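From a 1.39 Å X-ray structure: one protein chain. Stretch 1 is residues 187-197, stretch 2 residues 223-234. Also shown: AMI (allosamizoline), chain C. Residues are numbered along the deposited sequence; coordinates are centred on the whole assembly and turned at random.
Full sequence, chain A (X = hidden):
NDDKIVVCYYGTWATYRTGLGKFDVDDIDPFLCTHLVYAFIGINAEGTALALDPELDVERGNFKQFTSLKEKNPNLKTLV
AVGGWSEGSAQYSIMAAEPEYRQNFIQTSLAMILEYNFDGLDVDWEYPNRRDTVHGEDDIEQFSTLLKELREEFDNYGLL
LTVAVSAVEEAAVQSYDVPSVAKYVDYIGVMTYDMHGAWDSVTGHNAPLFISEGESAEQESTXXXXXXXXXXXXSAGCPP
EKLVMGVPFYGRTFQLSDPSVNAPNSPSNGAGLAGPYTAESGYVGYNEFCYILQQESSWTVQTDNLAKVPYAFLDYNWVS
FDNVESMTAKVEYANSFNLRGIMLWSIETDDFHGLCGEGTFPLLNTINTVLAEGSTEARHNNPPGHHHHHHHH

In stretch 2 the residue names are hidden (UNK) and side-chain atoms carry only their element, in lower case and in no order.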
# COMPACT_ATOMS: atom_id res chain seq x y z
N TYR A 187 -1.15 -6.83 13.01
CA TYR A 187 -0.11 -7.05 12.01
C TYR A 187 0.40 -5.71 11.52
O TYR A 187 -0.23 -4.66 11.73
CB TYR A 187 -0.57 -7.92 10.83
CG TYR A 187 -1.78 -7.41 10.10
CD1 TYR A 187 -1.68 -6.36 9.19
CD2 TYR A 187 -3.04 -7.98 10.31
CE1 TYR A 187 -2.80 -5.89 8.51
CE2 TYR A 187 -4.16 -7.51 9.64
CZ TYR A 187 -4.03 -6.47 8.75
OH TYR A 187 -5.15 -6.00 8.09
N ILE A 188 1.56 -5.77 10.87
CA ILE A 188 2.21 -4.62 10.25
C ILE A 188 2.17 -4.81 8.74
O ILE A 188 2.71 -5.80 8.22
CB ILE A 188 3.66 -4.49 10.74
CG1 ILE A 188 3.70 -4.18 12.24
CG2 ILE A 188 4.38 -3.41 9.97
CD1 ILE A 188 5.11 -4.09 12.79
N GLY A 189 1.54 -3.88 8.04
CA GLY A 189 1.56 -3.88 6.59
C GLY A 189 2.76 -3.10 6.09
O GLY A 189 2.75 -1.87 6.15
N VAL A 190 3.80 -3.79 5.64
CA VAL A 190 5.01 -3.11 5.19
C VAL A 190 4.81 -2.67 3.74
O VAL A 190 4.49 -3.49 2.88
CB VAL A 190 6.24 -4.00 5.34
CG1 VAL A 190 7.50 -3.23 5.00
CG2 VAL A 190 6.33 -4.56 6.76
N MET A 191 4.99 -1.38 3.48
CA MET A 191 4.69 -0.82 2.15
C MET A 191 5.90 -1.01 1.23
O MET A 191 6.62 -0.07 0.89
CB MET A 191 4.28 0.64 2.27
CG MET A 191 2.95 0.83 2.98
SD MET A 191 2.35 2.53 2.92
CE MET A 191 3.38 3.29 4.17
N THR A 192 6.08 -2.26 0.80
CA THR A 192 7.20 -2.68 -0.03
C THR A 192 6.96 -2.34 -1.51
O THR A 192 6.88 -3.20 -2.39
CB THR A 192 7.52 -4.16 0.20
OG1 THR A 192 6.30 -4.89 0.44
CG2 THR A 192 8.44 -4.32 1.41
N TYR A 193 6.86 -1.04 -1.77
CA TYR A 193 6.70 -0.47 -3.10
C TYR A 193 7.06 1.00 -2.98
O TYR A 193 7.49 1.46 -1.91
CB TYR A 193 5.30 -0.72 -3.67
CG TYR A 193 4.18 -0.62 -2.66
CD1 TYR A 193 3.80 0.61 -2.12
CD2 TYR A 193 3.52 -1.75 -2.22
CE1 TYR A 193 2.78 0.70 -1.19
CE2 TYR A 193 2.49 -1.67 -1.29
CZ TYR A 193 2.14 -0.45 -0.78
OH TYR A 193 1.13 -0.36 0.15
N ASP A 194 6.90 1.75 -4.07
CA ASP A 194 7.43 3.12 -4.14
C ASP A 194 8.93 3.15 -3.86
O ASP A 194 9.46 4.15 -3.36
CB ASP A 194 6.68 4.09 -3.22
CG ASP A 194 5.19 4.08 -3.45
OD1 ASP A 194 4.78 4.03 -4.63
OD2 ASP A 194 4.44 4.12 -2.46
N MET A 195 9.60 2.05 -4.18
CA MET A 195 11.04 1.97 -3.96
C MET A 195 11.78 2.98 -4.82
O MET A 195 12.78 3.57 -4.39
CB MET A 195 11.52 0.56 -4.27
CG MET A 195 10.92 -0.49 -3.36
SD MET A 195 11.77 -0.50 -1.78
CE MET A 195 10.77 -1.65 -0.85
N HIS A 196 11.28 3.17 -6.04
CA HIS A 196 11.77 4.16 -6.98
C HIS A 196 10.57 4.73 -7.72
O HIS A 196 9.50 4.12 -7.79
CB HIS A 196 12.76 3.52 -7.97
CG HIS A 196 13.95 2.95 -7.28
ND1 HIS A 196 14.93 3.74 -6.72
CD2 HIS A 196 14.28 1.67 -6.99
CE1 HIS A 196 15.84 2.97 -6.15
NE2 HIS A 196 15.47 1.71 -6.30
N GLY A 197 10.76 5.92 -8.26
CA GLY A 197 9.68 6.60 -8.94
C GLY A 197 10.22 7.83 -9.64
O GLY A 197 11.42 8.09 -9.64
N UNK A 223 20.36 -1.07 -0.79
CA UNK A 223 19.51 -0.78 -1.93
C UNK A 223 18.04 -0.86 -1.53
O UNK A 223 17.66 -1.56 -0.59
c UNK A 223 19.79 -1.77 -3.06
c UNK A 223 21.22 -1.76 -3.61
c UNK A 223 21.52 -0.47 -4.35
c UNK A 223 21.44 -2.95 -4.53
N UNK A 224 17.21 -0.12 -2.26
CA UNK A 224 15.77 -0.08 -1.98
C UNK A 224 15.10 -1.22 -2.74
O UNK A 224 14.76 -1.07 -3.92
c UNK A 224 16.48 2.37 -0.51
c UNK A 224 15.46 3.75 -2.17
c UNK A 224 15.94 4.88 -1.53
c UNK A 224 16.96 3.51 0.14
c UNK A 224 16.69 4.75 -0.39
c UNK A 224 15.18 1.26 -2.38
c UNK A 224 15.72 2.48 -1.67
o UNK A 224 17.17 5.88 0.24
N UNK A 225 14.91 -2.36 -2.08
CA UNK A 225 14.19 -3.46 -2.69
C UNK A 225 13.40 -4.23 -1.63
O UNK A 225 13.58 -4.03 -0.42
c UNK A 225 16.28 -4.93 -2.82
c UNK A 225 15.10 -4.34 -3.57
n UNK A 225 17.48 -4.74 -3.36
o UNK A 225 16.11 -5.56 -1.78
N UNK A 226 12.49 -5.08 -2.10
CA UNK A 226 11.56 -5.77 -1.22
C UNK A 226 12.30 -6.68 -0.25
O UNK A 226 12.00 -6.72 0.95
c UNK A 226 9.70 -5.58 -2.90
c UNK A 226 9.62 -7.38 -1.14
c UNK A 226 10.52 -6.54 -2.05
N UNK A 227 13.27 -7.44 -0.76
CA UNK A 227 14.01 -8.37 0.10
C UNK A 227 14.72 -7.63 1.23
O UNK A 227 14.67 -8.04 2.39
c UNK A 227 15.90 -10.05 0.10
o UNK A 227 15.45 -10.94 0.82
n UNK A 227 17.20 -9.81 -0.01
c UNK A 227 14.99 -9.18 -0.74
N UNK A 228 15.39 -6.51 0.91
CA UNK A 228 16.09 -5.77 1.96
C UNK A 228 15.11 -5.26 3.01
O UNK A 228 15.40 -5.31 4.21
o UNK A 228 18.70 -6.17 1.03
c UNK A 228 18.19 -5.09 0.73
c UNK A 228 16.90 -4.62 1.36
n UNK A 228 18.73 -4.27 -0.16
N UNK A 229 13.94 -4.79 2.58
CA UNK A 229 12.96 -4.25 3.52
C UNK A 229 12.39 -5.34 4.41
O UNK A 229 12.30 -5.17 5.63
c UNK A 229 11.84 -3.54 2.75
N UNK A 230 11.98 -6.47 3.81
CA UNK A 230 11.42 -7.56 4.60
C UNK A 230 12.44 -8.07 5.60
O UNK A 230 12.14 -8.27 6.79
c UNK A 230 9.65 -8.22 2.94
c UNK A 230 10.61 -9.94 4.51
c UNK A 230 10.91 -8.68 3.68
N UNK A 231 13.68 -8.27 5.15
CA UNK A 231 14.70 -8.78 6.06
C UNK A 231 15.02 -7.76 7.15
O UNK A 231 15.31 -8.16 8.28
c UNK A 231 15.95 -9.21 5.29
o UNK A 231 15.50 -12.03 6.00
c UNK A 231 15.70 -10.36 4.31
n UNK A 231 13.97 -12.06 4.36
c UNK A 231 15.05 -11.56 4.96
N UNK A 232 14.95 -6.46 6.85
CA UNK A 232 15.13 -5.47 7.91
C UNK A 232 14.05 -5.62 8.98
O UNK A 232 14.36 -5.70 10.18
c UNK A 232 13.84 -2.46 8.89
c UNK A 232 16.05 -2.13 10.52
c UNK A 232 15.04 -3.09 8.55
c UNK A 232 16.13 -2.92 9.39
c UNK A 232 14.87 -1.50 10.82
c UNK A 232 13.76 -1.66 10.02
o UNK A 232 14.79 -0.71 11.95
c UNK A 232 15.12 -4.03 7.37
N UNK A 233 12.78 -5.67 8.57
CA UNK A 233 11.70 -5.72 9.55
C UNK A 233 11.76 -6.99 10.38
O UNK A 233 11.56 -6.96 11.60
c UNK A 233 9.45 -1.88 8.84
c UNK A 233 8.30 -0.89 10.65
c UNK A 233 8.27 -2.13 11.31
c UNK A 233 10.34 -5.52 8.87
c UNK A 233 8.90 -0.75 9.42
c UNK A 233 8.82 -3.26 10.73
n UNK A 233 10.10 -2.03 7.64
c UNK A 233 9.44 -3.14 9.48
c UNK A 233 10.48 -3.35 7.51
c UNK A 233 10.09 -4.07 8.60
N UNK A 234 12.09 -8.13 9.75
CA UNK A 234 12.26 -9.36 10.51
C UNK A 234 13.42 -9.23 11.50
O UNK A 234 13.29 -9.60 12.67
c UNK A 234 11.80 -12.00 7.65
c UNK A 234 12.51 -10.54 9.56
c UNK A 234 10.20 -11.51 9.51
c UNK A 234 11.34 -10.96 8.68
C1 AMI C . 0.45 4.16 -0.02
C2 AMI C . -0.21 5.22 0.95
C3 AMI C . -1.18 5.90 0.12
C4 AMI C . -0.56 5.87 -1.34
C5 AMI C . -0.14 4.48 -1.42
C6 AMI C . 0.89 4.21 -2.58
C7 AMI C . -0.68 3.17 1.61
C8 AMI C . -1.85 2.40 3.74
C9 AMI C . -1.05 0.67 2.02
N2 AMI C . -0.74 4.53 1.92
N7 AMI C . -1.19 2.09 2.46
O3 AMI C . -1.43 7.22 0.61
O4 AMI C . -1.49 6.11 -2.39
O6 AMI C . 1.98 5.10 -2.42
O7 AMI C . -0.07 2.89 0.43
O HOH W 1 16.92 -0.37 -5.45

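Position 223 carries four carbons, forked at the second. None touches stretch 1. This is Leu 223.

Position 224 has one carbon, then a six-carbon ring bearing an oxygen. A ring carbon lies 3.5 Å from Met 195 O, at the ring edge. CB is 3.9 Å from Met 195 SD. The ring is near parallel to that of His 196 but slid apart. This is Tyr 224. Water 1 donates to Tyr 224 O at 2.7 Å and is hydrogen-bonded to His 196 NE2, also at 2.7 Å.

Position 225 has two carbons, the second carrying one oxygen and one nitrogen. CB points away from stretch 1. The side-chain oxygen accepts from the backbone N of 228 at 2.9 Å, capping the helix. This is Asn 225.

Position 226 has three carbons, branched at CB. One methyl lies 3.7 Å from Thr 192 O. This is Val 226.

Position 227 has two carbons with one oxygen and one nitrogen. Its CA-to-CB bond points away, and it touches nothing on stretch 1. This is Asn 227.

Position 228 has the same composition. Its side-chain nitrogen donates to Leu 223 O at 2.9 Å, tying the helix back to the preceding loop. This is Asn 228.

Position 229 has a single carbon, CB, 3.7 Å from Thr 192 CG2 and 4.2 Å from Met 195 CE. This is Ala 229.

Position 230 has three carbons, branched at CB. One methyl is 4.4 Å from Thr 192 CG2. This is Val 230.

Position 231 has three carbons, the third carrying oxygen and nitrogen, out of reach of stretch 1. This is Gln 231.

Position 232 has one carbon and a six-carbon ring with an oxygen, also out of reach. This is Tyr 232.

Position 233 has one carbon and fused five- and six-membered rings containing one nitrogen. Val 190 CG1 sits over the five-membered ring, 4.2 Å from its centroid, a CH-pi contact. This is Trp 233. Its CZ3 is 4.0 Å from Ile 188 CD1.

Position 234 has four carbons, forked at the second, and no contact. This is Leu 234.

The contact is mainly apolar packing, burying 490 Å². No direct hydrogen bond crosses it; water 1 provides a polar link. The CA-to-CB bonds of Ile 188, Val 190, Thr 192 and Met 195 point toward stretch 2, while Tyr 193 and Asp 194 hydrogen-bond allosamizoline, the former weakly.

Stretch 2, residues 223-234: LYNVNNAVQYWL
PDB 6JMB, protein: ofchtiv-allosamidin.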